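Local coordinates for protein Phenylalanine/tyrosine ammonia-lyase (Rhodosporidium toruloides, PDB 1Y2M) that deaminates L-phenylalanine and L-tyrosine without oxidation, giving trans-cinnamic acid and p-coumaric acid and releasing ammonium, at residues B[163-166]-B[167-171]; B[242-245]-B[246-250]; B[506-509]-B[510-513]; B[666-669]-B[670-674]. All blocks are in the same frame, centred on the assembly; numbering follows the deposited sequence.

Interaction 1: residues B[163-166]-B[167-171]; sequences EVVR and GAMTI
Arg166 and Thr170 meet one turn apart on the alpha helix 162-176, where the carbonyl of Arg166 is gripped twice. Thr170 N donates to Arg166 O at 3.1 Å, the regular i to i+4 bond of the helix. Thr170 OG1 donates to the same Arg166 O at 3.0 Å. It arrives from the opposite face of the carbonyl group, 36° out of its plane. The hydroxyl bends back this way because OG1 sits beside its own backbone N, chi1 -59°. With a valine in place of Thr170, Arg166 O would probably lose the hydroxyl donor on one face of its carbonyl.

Met169, a selenomethionine, lies back along the preceding turn. Its CG is 3.3 Å from Val165 O. The chain then bends at chi3, and CE comes within 4.3 Å of Val165 CG1 and 4.1 Å of Arg166 CA.

Further out, the helix is fixed to its neighbours. Met169 packs on Leu191 and Phe194 of helix 185-197. Arg166 NH1 bonds to Leu195 O of that helix, and NH2 to Ala75 O of helix 69-77. Glu163 forms a salt bridge with Arg77, and Ala168 rests on Val274 of helix 273-303. Back on the helix itself, Gly167 N donates to Glu163 O at 2.9 Å, with an N-H...O angle of 165°.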
loop_
_atom_site.group_PDB
_atom_site.type_symbol
_atom_site.label_atom_id
_atom_site.label_comp_id
_atom_site.label_asym_id
_atom_site.label_seq_id
_atom_site.Cartn_x
_atom_site.Cartn_y
_atom_site.Cartn_z
ATOM N N GLU B 163 10.030 -27.846 -1.565
ATOM C CA GLU B 163 8.743 -28.296 -1.010
ATOM C C GLU B 163 7.563 -27.791 -1.852
ATOM O O GLU B 163 6.535 -28.468 -1.989
ATOM C CB GLU B 163 8.552 -27.886 0.474
ATOM C CG GLU B 163 8.560 -26.413 0.751
ATOM C CD GLU B 163 8.262 -26.019 2.209
ATOM O OE1 GLU B 163 8.662 -26.770 3.097
ATOM O OE2 GLU B 163 7.597 -24.981 2.487
ATOM N N VAL B 164 7.689 -26.585 -2.403
ATOM C CA VAL B 164 6.611 -26.030 -3.172
ATOM C C VAL B 164 6.446 -26.839 -4.435
ATOM O O VAL B 164 5.338 -27.184 -4.848
ATOM C CB VAL B 164 6.894 -24.555 -3.484
ATOM C CG1 VAL B 164 5.949 -24.025 -4.562
ATOM C CG2 VAL B 164 6.729 -23.744 -2.177
ATOM N N VAL B 165 7.576 -27.146 -5.050
ATOM C CA VAL B 165 7.582 -27.987 -6.262
ATOM C C VAL B 165 6.976 -29.364 -6.033
ATOM O O VAL B 165 6.136 -29.825 -6.818
ATOM C CB VAL B 165 8.970 -28.087 -6.926
ATOM C CG1 VAL B 165 8.890 -28.980 -8.179
ATOM C CG2 VAL B 165 9.490 -26.689 -7.254
ATOM N N ARG B 166 7.345 -30.004 -4.920
ATOM C CA ARG B 166 6.753 -31.299 -4.581
ATOM C C ARG B 166 5.243 -31.190 -4.368
ATOM O O ARG B 166 4.480 -32.020 -4.869
ATOM C CB ARG B 166 7.373 -31.848 -3.295
ATOM C CG ARG B 166 8.802 -32.445 -3.554
ATOM C CD ARG B 166 9.359 -33.123 -2.347
ATOM N NE ARG B 166 8.473 -34.148 -1.783
ATOM C CZ ARG B 166 8.470 -35.429 -2.152
ATOM N NH1 ARG B 166 9.266 -35.868 -3.123
ATOM N NH2 ARG B 166 7.635 -36.300 -1.593
ATOM N N GLY B 167 4.804 -30.169 -3.621
ATOM C CA GLY B 167 3.377 -29.977 -3.408
ATOM C C GLY B 167 2.650 -29.751 -4.738
ATOM O O GLY B 167 1.551 -30.247 -4.943
ATOM N N ALA B 168 3.324 -29.058 -5.672
ATOM C CA ALA B 168 2.741 -28.757 -6.970
ATOM C C ALA B 168 2.571 -29.999 -7.798
ATOM O O ALA B 168 1.552 -30.207 -8.443
ATOM C CB ALA B 168 3.614 -27.775 -7.720
HETATM N N MSE B 169 3.569 -30.865 -7.763
HETATM C CA MSE B 169 3.468 -32.134 -8.504
HETATM C C MSE B 169 2.342 -32.990 -7.965
HETATM O O MSE B 169 1.652 -33.652 -8.747
HETATM C CB MSE B 169 4.781 -32.899 -8.529
HETATM C CG MSE B 169 5.822 -32.096 -9.244
HETATM SE SE MSE B 169 7.427 -33.236 -9.660
HETATM C CE MSE B 169 8.300 -33.238 -7.833
ATOM N N THR B 170 2.154 -32.990 -6.648
ATOM C CA THR B 170 1.141 -33.797 -6.002
ATOM C C THR B 170 -0.264 -33.330 -6.445
ATOM O O THR B 170 -1.159 -34.107 -6.821
ATOM C CB THR B 170 1.265 -33.697 -4.468
ATOM O OG1 THR B 170 2.568 -34.145 -4.054
ATOM C CG2 THR B 170 0.244 -34.500 -3.789
ATOM N N ILE B 171 -0.478 -32.008 -6.325
ATOM C CA ILE B 171 -1.788 -31.409 -6.680
ATOM C C ILE B 171 -2.010 -31.589 -8.172
ATOM O O ILE B 171 -3.105 -31.897 -8.611
ATOM C CB ILE B 171 -1.856 -29.917 -6.273
ATOM C CG1 ILE B 171 -1.810 -29.794 -4.754
ATOM C CG2 ILE B 171 -2.987 -29.179 -6.928
ATOM C CD1 ILE B 171 -1.550 -28.354 -4.265
#

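Interaction 2: residues B[242-245]-B[246-250]; sequences KILY and AREAM
Leu244 reaches across to the first turn of helix 246-252, its CD1 lying 4.4 Å from Ala249 CB. The two residues flank the helix start as a hydrophobic staple does, one just before the N-cap and one in the first turn. Leu244 CB also lies 3.7 Å from Glu248 OE1. The backbone of Leu244 is bonded to Val233 of the adjoining antiparallel strand, and its side chain touches Val235.

Tyr245 follows as the N-cap residue. Its N donates to Glu248 OE1 at 3.1 Å, with an N-H...O angle of 144°. The N-H meets this oxygen from above the carboxylate, 44° out of its plane. This is the side-chain-to-N-cap half of a capping box. The Glu248 chain runs extended beyond CG, alongside Tyr245 and pointing the same way. OE1 then stands at the edge of the ring, 3.8 Å from Tyr245 CD2, with ring and carboxylate planes 76° apart. Tyr245 O takes the first helical bond, from Ala249 N at 3.0 Å.

The chemistry suits a chain that turns from strand into helix. A carboxylate occupies a backbone N-H at the junction, and its negative charge probably also interacts well with the positive end of the helix dipole.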
loop_
_atom_site.group_PDB
_atom_site.type_symbol
_atom_site.label_atom_id
_atom_site.label_comp_id
_atom_site.label_asym_id
_atom_site.label_seq_id
_atom_site.Cartn_x
_atom_site.Cartn_y
_atom_site.Cartn_z
ATOM N N LYS B 242 22.560 -32.977 -5.357
ATOM C CA LYS B 242 23.106 -32.720 -6.675
ATOM C C LYS B 242 22.036 -32.078 -7.548
ATOM O O LYS B 242 20.845 -32.338 -7.353
ATOM C CB LYS B 242 23.539 -34.021 -7.333
ATOM C CG LYS B 242 24.524 -34.777 -6.513
ATOM C CD LYS B 242 25.113 -35.916 -7.275
ATOM C CE LYS B 242 26.105 -36.633 -6.403
ATOM N NZ LYS B 242 26.738 -37.775 -7.149
ATOM N N ILE B 243 22.474 -31.251 -8.488
ATOM C CA ILE B 243 21.619 -30.762 -9.563
ATOM C C ILE B 243 22.131 -31.332 -10.857
ATOM O O ILE B 243 23.260 -31.101 -11.239
ATOM C CB ILE B 243 21.545 -29.216 -9.634
ATOM C CG1 ILE B 243 20.871 -28.663 -8.361
ATOM C CG2 ILE B 243 20.678 -28.753 -10.840
ATOM C CD1 ILE B 243 21.030 -27.150 -8.159
ATOM N N LEU B 244 21.294 -32.122 -11.520
ATOM C CA LEU B 244 21.631 -32.836 -12.715
ATOM C C LEU B 244 20.639 -32.529 -13.849
ATOM O O LEU B 244 19.524 -32.044 -13.627
ATOM C CB LEU B 244 21.538 -34.339 -12.420
ATOM C CG LEU B 244 22.303 -34.923 -11.253
ATOM C CD1 LEU B 244 21.958 -36.374 -11.067
ATOM C CD2 LEU B 244 23.801 -34.749 -11.470
ATOM N N TYR B 245 21.042 -32.798 -15.070
ATOM C CA TYR B 245 20.076 -32.776 -16.144
ATOM C C TYR B 245 19.013 -33.823 -15.870
ATOM O O TYR B 245 19.288 -34.893 -15.285
ATOM C CB TYR B 245 20.732 -32.979 -17.497
ATOM C CG TYR B 245 21.473 -31.749 -17.903
ATOM C CD1 TYR B 245 20.796 -30.656 -18.461
ATOM C CD2 TYR B 245 22.853 -31.653 -17.703
ATOM C CE1 TYR B 245 21.506 -29.463 -18.788
ATOM C CE2 TYR B 245 23.556 -30.500 -18.032
ATOM C CZ TYR B 245 22.893 -29.423 -18.588
ATOM O OH TYR B 245 23.605 -28.274 -18.938
ATOM N N ALA B 246 17.784 -33.519 -16.291
ATOM C CA ALA B 246 16.649 -34.410 -16.010
ATOM C C ALA B 246 16.917 -35.823 -16.500
ATOM O O ALA B 246 16.638 -36.773 -15.773
ATOM C CB ALA B 246 15.385 -33.906 -16.608
ATOM N N ARG B 247 17.442 -35.974 -17.719
ATOM C CA ARG B 247 17.738 -37.347 -18.218
ATOM C C ARG B 247 18.772 -38.107 -17.405
ATOM O O ARG B 247 18.621 -39.285 -17.166
ATOM C CB ARG B 247 18.125 -37.312 -19.694
ATOM C CG ARG B 247 16.922 -37.033 -20.563
ATOM C CD ARG B 247 17.282 -37.070 -21.995
ATOM N NE ARG B 247 16.080 -36.883 -22.788
ATOM C CZ ARG B 247 15.378 -37.844 -23.370
ATOM N NH1 ARG B 247 15.775 -39.117 -23.371
ATOM N NH2 ARG B 247 14.289 -37.519 -24.036
ATOM N N GLU B 248 19.807 -37.424 -16.928
ATOM C CA GLU B 248 20.780 -38.047 -16.026
ATOM C C GLU B 248 20.100 -38.539 -14.750
ATOM O O GLU B 248 20.337 -39.688 -14.314
ATOM C CB GLU B 248 21.888 -37.072 -15.660
ATOM C CG GLU B 248 22.685 -36.625 -16.830
ATOM C CD GLU B 248 23.656 -35.484 -16.506
ATOM O OE1 GLU B 248 23.465 -34.669 -15.552
ATOM O OE2 GLU B 248 24.616 -35.360 -17.293
ATOM N N ALA B 249 19.266 -37.705 -14.151
ATOM C CA ALA B 249 18.611 -38.101 -12.912
ATOM C C ALA B 249 17.701 -39.292 -13.159
ATOM O O ALA B 249 17.684 -40.254 -12.389
ATOM C CB ALA B 249 17.815 -36.933 -12.302
HETATM N N MSE B 250 16.947 -39.258 -14.249
HETATM C CA MSE B 250 16.028 -40.334 -14.538
HETATM C C MSE B 250 16.755 -41.648 -14.746
HETATM O O MSE B 250 16.270 -42.716 -14.339
HETATM C CB MSE B 250 15.179 -40.003 -15.741
HETATM C CG MSE B 250 14.114 -38.990 -15.340
HETATM SE SE MSE B 250 12.768 -38.674 -16.714
HETATM C CE MSE B 250 13.936 -37.421 -17.836
#

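Interaction 3: residues B[506-509]-B[510-513]; sequences ALIS and ARRT
Ala510 N donates to Ala506 O at 2.8 Å, the shortest of four successive i to i+4 bonds in these first turns. The N-H...O angle is 160°. Arg511 N reaches Leu507 O at 2.9 Å in the same way, and Arg512 N reaches Ile508 O.

Arg511 folds over the turn before it. Its CG lies 3.3 Å from Leu507 O. A bend at chi3, 44°, then carries the guanidinium beside Ile508, with NH1 4.1 Å from Ile508 CG1. Arg512 turns earlier, at chi2, with its CG 3.5 Å from Ile508 O.

The segment opens helix 506-560, one of the long helices of the central bundle of the PAL/histidase fold, and all eight residues are buried. Both arginines reach across to the second subunit. Arg511 NH1 and Arg512 NH2 form salt bridges with Glu480 of that subunit, and Arg512 NH1 with its Glu515. Those carboxylates would probably offset the positive charge of two adjacent buried guanidinium groups.

Helix 416-443 receives another face of the turn. Ser509 OG bonds to Glu423 and Arg426, while Thr513 OG1 bonds to Met422 O and Arg426. Thr513 N donates to Ser509 O at 2.9 Å.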
loop_
_atom_site.group_PDB
_atom_site.type_symbol
_atom_site.label_atom_id
_atom_site.label_comp_id
_atom_site.label_asym_id
_atom_site.label_seq_id
_atom_site.Cartn_x
_atom_site.Cartn_y
_atom_site.Cartn_z
ATOM N N ALA B 506 -1.521 -15.105 -7.975
ATOM C CA ALA B 506 -1.594 -15.925 -6.760
ATOM C C ALA B 506 -0.199 -16.311 -6.271
ATOM O O ALA B 506 0.022 -16.324 -5.071
ATOM C CB ALA B 506 -2.416 -17.167 -6.984
ATOM N N LEU B 507 0.708 -16.722 -7.170
ATOM C CA LEU B 507 1.998 -17.221 -6.698
ATOM C C LEU B 507 2.801 -16.100 -6.019
ATOM O O LEU B 507 3.502 -16.309 -5.020
ATOM C CB LEU B 507 2.821 -17.890 -7.807
ATOM C CG LEU B 507 4.109 -18.504 -7.240
ATOM C CD1 LEU B 507 3.903 -19.620 -6.172
ATOM C CD2 LEU B 507 4.909 -19.043 -8.388
ATOM N N ILE B 508 2.740 -14.925 -6.640
ATOM C CA ILE B 508 3.430 -13.731 -6.042
ATOM C C ILE B 508 2.817 -13.440 -4.665
ATOM O O ILE B 508 3.504 -13.215 -3.662
ATOM C CB ILE B 508 3.396 -12.512 -6.923
ATOM C CG1 ILE B 508 4.063 -12.768 -8.284
ATOM C CG2 ILE B 508 4.087 -11.317 -6.237
ATOM C CD1 ILE B 508 3.742 -11.693 -9.330
ATOM N N SER B 509 1.493 -13.439 -4.625
ATOM C CA SER B 509 0.831 -13.233 -3.319
ATOM C C SER B 509 1.290 -14.311 -2.299
ATOM O O SER B 509 1.609 -13.975 -1.138
ATOM C CB SER B 509 -0.692 -13.197 -3.474
ATOM O OG SER B 509 -1.257 -12.705 -2.275
ATOM N N ALA B 510 1.310 -15.591 -2.718
ATOM C CA ALA B 510 1.717 -16.703 -1.840
ATOM C C ALA B 510 3.136 -16.512 -1.293
ATOM O O ALA B 510 3.459 -16.804 -0.118
ATOM C CB ALA B 510 1.537 -17.997 -2.529
ATOM N N ARG B 511 4.014 -16.023 -2.177
ATOM C CA ARG B 511 5.393 -15.727 -1.804
ATOM C C ARG B 511 5.440 -14.687 -0.726
ATOM O O ARG B 511 6.198 -14.842 0.266
ATOM C CB ARG B 511 6.216 -15.307 -3.012
ATOM C CG ARG B 511 6.645 -16.475 -3.928
ATOM C CD ARG B 511 7.333 -16.068 -5.200
ATOM N NE ARG B 511 8.283 -15.027 -4.883
ATOM C CZ ARG B 511 8.405 -13.854 -5.493
ATOM N NH1 ARG B 511 7.658 -13.508 -6.550
ATOM N NH2 ARG B 511 9.261 -13.001 -4.969
ATOM N N ARG B 512 4.652 -13.628 -0.897
ATOM C CA ARG B 512 4.683 -12.574 0.124
ATOM C C ARG B 512 4.099 -13.070 1.434
ATOM O O ARG B 512 4.641 -12.779 2.522
ATOM C CB ARG B 512 3.977 -11.305 -0.388
ATOM C CG ARG B 512 4.612 -10.644 -1.579
ATOM C CD ARG B 512 6.084 -10.349 -1.322
ATOM N NE ARG B 512 6.675 -9.606 -2.422
ATOM C CZ ARG B 512 7.914 -9.679 -2.835
ATOM N NH1 ARG B 512 8.747 -10.662 -2.421
ATOM N NH2 ARG B 512 8.277 -8.852 -3.826
ATOM N N THR B 513 3.038 -13.870 1.379
ATOM C CA THR B 513 2.458 -14.392 2.632
ATOM C C THR B 513 3.454 -15.362 3.319
ATOM O O THR B 513 3.495 -15.403 4.533
ATOM C CB THR B 513 1.122 -15.080 2.323
ATOM O OG1 THR B 513 0.291 -14.120 1.659
ATOM C CG2 THR B 513 0.489 -15.640 3.604
#

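Interaction 4: residues B[666-669]-B[670-674]; sequences YAFV and REELG
The end of helix 662-672 widens into a pi-type turn, where Phe668 and Leu673 are joined through both backbone and side chains. Leu673 N donates to Phe668 O at 2.9 Å, an i to i+5 bond. Ala667 O takes Glu671 N at 2.9 Å and, weakly, Glu672 N.

Leu673 CG lies over one face of the Phe668 ring in a CH-pi contact, 4.3 Å from the centroid. Glu672 OE2 stands at the ring's edge, in its plane, 3.5 Å from Phe668 CD1. Without the ring, as with an alanine at Phe668, Leu673 would probably lose the face it packs on, leaving a gap beside its CG and methyls.

In the same turns, Arg670 CG sits over a face of the Tyr666 ring, 4.0 Å from its centroid. The ring is brought there by CG anti to the backbone N, chi1 179°. A water donates to Tyr666 OH at 2.9 Å and weakly accepts from Arg670 NE. Asp536 of helix 506-560 binds both Tyr666 OH and Arg670 NH2, and Arg670 NH1 bonds to Val675 O just beyond the segment.

Gly674 follows with a positive phi of 74°. A glycine of positive phi is a common way for an alpha helix to end; here the turn before it is of the wider pi type.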
loop_
_atom_site.group_PDB
_atom_site.type_symbol
_atom_site.label_atom_id
_atom_site.label_comp_id
_atom_site.label_asym_id
_atom_site.label_seq_id
_atom_site.Cartn_x
_atom_site.Cartn_y
_atom_site.Cartn_z
ATOM N N TYR B 666 6.312 -24.003 28.344
ATOM C CA TYR B 666 7.464 -23.612 29.157
ATOM C C TYR B 666 8.540 -24.715 29.170
ATOM O O TYR B 666 9.704 -24.482 28.874
ATOM C CB TYR B 666 7.009 -23.332 30.589
ATOM C CG TYR B 666 8.094 -22.944 31.573
ATOM C CD1 TYR B 666 8.374 -21.609 31.835
ATOM C CD2 TYR B 666 8.806 -23.900 32.271
ATOM C CE1 TYR B 666 9.367 -21.222 32.741
ATOM C CE2 TYR B 666 9.812 -23.532 33.180
ATOM C CZ TYR B 666 10.072 -22.205 33.419
ATOM O OH TYR B 666 11.036 -21.806 34.315
ATOM N N ALA B 667 8.115 -25.929 29.516
ATOM C CA ALA B 667 9.005 -27.095 29.536
ATOM C C ALA B 667 9.597 -27.359 28.167
ATOM O O ALA B 667 10.761 -27.673 28.051
ATOM C CB ALA B 667 8.271 -28.337 30.056
ATOM N N PHE B 668 8.799 -27.201 27.114
ATOM C CA PHE B 668 9.331 -27.445 25.769
ATOM C C PHE B 668 10.514 -26.562 25.466
ATOM O O PHE B 668 11.542 -27.010 24.971
ATOM C CB PHE B 668 8.242 -27.196 24.729
ATOM C CG PHE B 668 8.710 -27.334 23.311
ATOM C CD1 PHE B 668 9.112 -28.584 22.815
ATOM C CD2 PHE B 668 8.746 -26.216 22.462
ATOM C CE1 PHE B 668 9.553 -28.725 21.486
ATOM C CE2 PHE B 668 9.172 -26.356 21.158
ATOM C CZ PHE B 668 9.564 -27.614 20.659
ATOM N N VAL B 669 10.383 -25.271 25.771
ATOM C CA VAL B 669 11.438 -24.328 25.418
ATOM C C VAL B 669 12.632 -24.462 26.384
ATOM O O VAL B 669 13.804 -24.523 25.962
ATOM C CB VAL B 669 10.913 -22.896 25.392
ATOM C CG1 VAL B 669 12.056 -21.959 25.137
ATOM C CG2 VAL B 669 9.915 -22.746 24.298
ATOM N N ARG B 670 12.363 -24.518 27.676
ATOM C CA ARG B 670 13.394 -24.522 28.672
ATOM C C ARG B 670 14.187 -25.839 28.664
ATOM O O ARG B 670 15.411 -25.843 28.864
ATOM C CB ARG B 670 12.756 -24.257 30.055
ATOM C CG ARG B 670 12.394 -22.797 30.332
ATOM C CD ARG B 670 13.596 -22.056 30.916
ATOM N NE ARG B 670 13.258 -20.670 31.267
ATOM C CZ ARG B 670 13.321 -19.651 30.446
ATOM N NH1 ARG B 670 13.678 -19.809 29.183
ATOM N NH2 ARG B 670 13.041 -18.439 30.892
ATOM N N GLU B 671 13.492 -26.960 28.473
ATOM C CA GLU B 671 14.110 -28.275 28.534
ATOM C C GLU B 671 14.407 -28.822 27.166
ATOM O O GLU B 671 15.572 -29.088 26.858
ATOM C CB GLU B 671 13.240 -29.251 29.287
ATOM C CG GLU B 671 12.908 -28.827 30.684
ATOM C CD GLU B 671 14.063 -28.252 31.481
ATOM O OE1 GLU B 671 15.194 -28.772 31.417
ATOM O OE2 GLU B 671 13.819 -27.283 32.237
ATOM N N GLU B 672 13.409 -29.016 26.303
ATOM C CA GLU B 672 13.710 -29.658 25.026
ATOM C C GLU B 672 14.565 -28.807 24.113
ATOM O O GLU B 672 15.484 -29.328 23.457
ATOM C CB GLU B 672 12.456 -30.067 24.262
ATOM C CG GLU B 672 11.721 -31.238 24.869
ATOM C CD GLU B 672 10.583 -31.752 23.982
ATOM O OE1 GLU B 672 10.852 -32.245 22.855
ATOM O OE2 GLU B 672 9.416 -31.704 24.423
ATOM N N LEU B 673 14.307 -27.493 24.086
ATOM C CA LEU B 673 15.093 -26.577 23.265
ATOM C C LEU B 673 16.339 -26.065 23.978
ATOM O O LEU B 673 17.231 -25.499 23.335
ATOM C CB LEU B 673 14.257 -25.393 22.793
ATOM C CG LEU B 673 13.017 -25.698 21.974
ATOM C CD1 LEU B 673 12.459 -24.407 21.368
ATOM C CD2 LEU B 673 13.278 -26.784 20.935
ATOM N N GLY B 674 16.416 -26.243 25.288
ATOM C CA GLY B 674 17.590 -25.837 26.037
ATOM C C GLY B 674 17.759 -24.349 26.262
ATOM O O GLY B 674 18.864 -23.921 26.613
HETATM O O HOH W 1 13.964 -21.610 34.435
#

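How the interactions relate
Interactions 1 and 3 are buried helix turns of the core, with nearest atoms about 5 Å apart. Helix 273-303 packs on both. Interaction 1 stays within its own chain, whereas interaction 3 sends its charges into the second subunit. Interactions 2 and 4 are partly exposed and lie at opposite kinds of helix end. In 242-250 a glutamate in the first turn bonds back to the N-cap N-H where a strand runs into a helix; in 666-674 ring faces and a widened turn mark a helix finish. Interaction 4 leans on a later part of helix 506-560, whose beginning forms interaction 3, although their centres are about 33 Å apart. None of the four touches another directly.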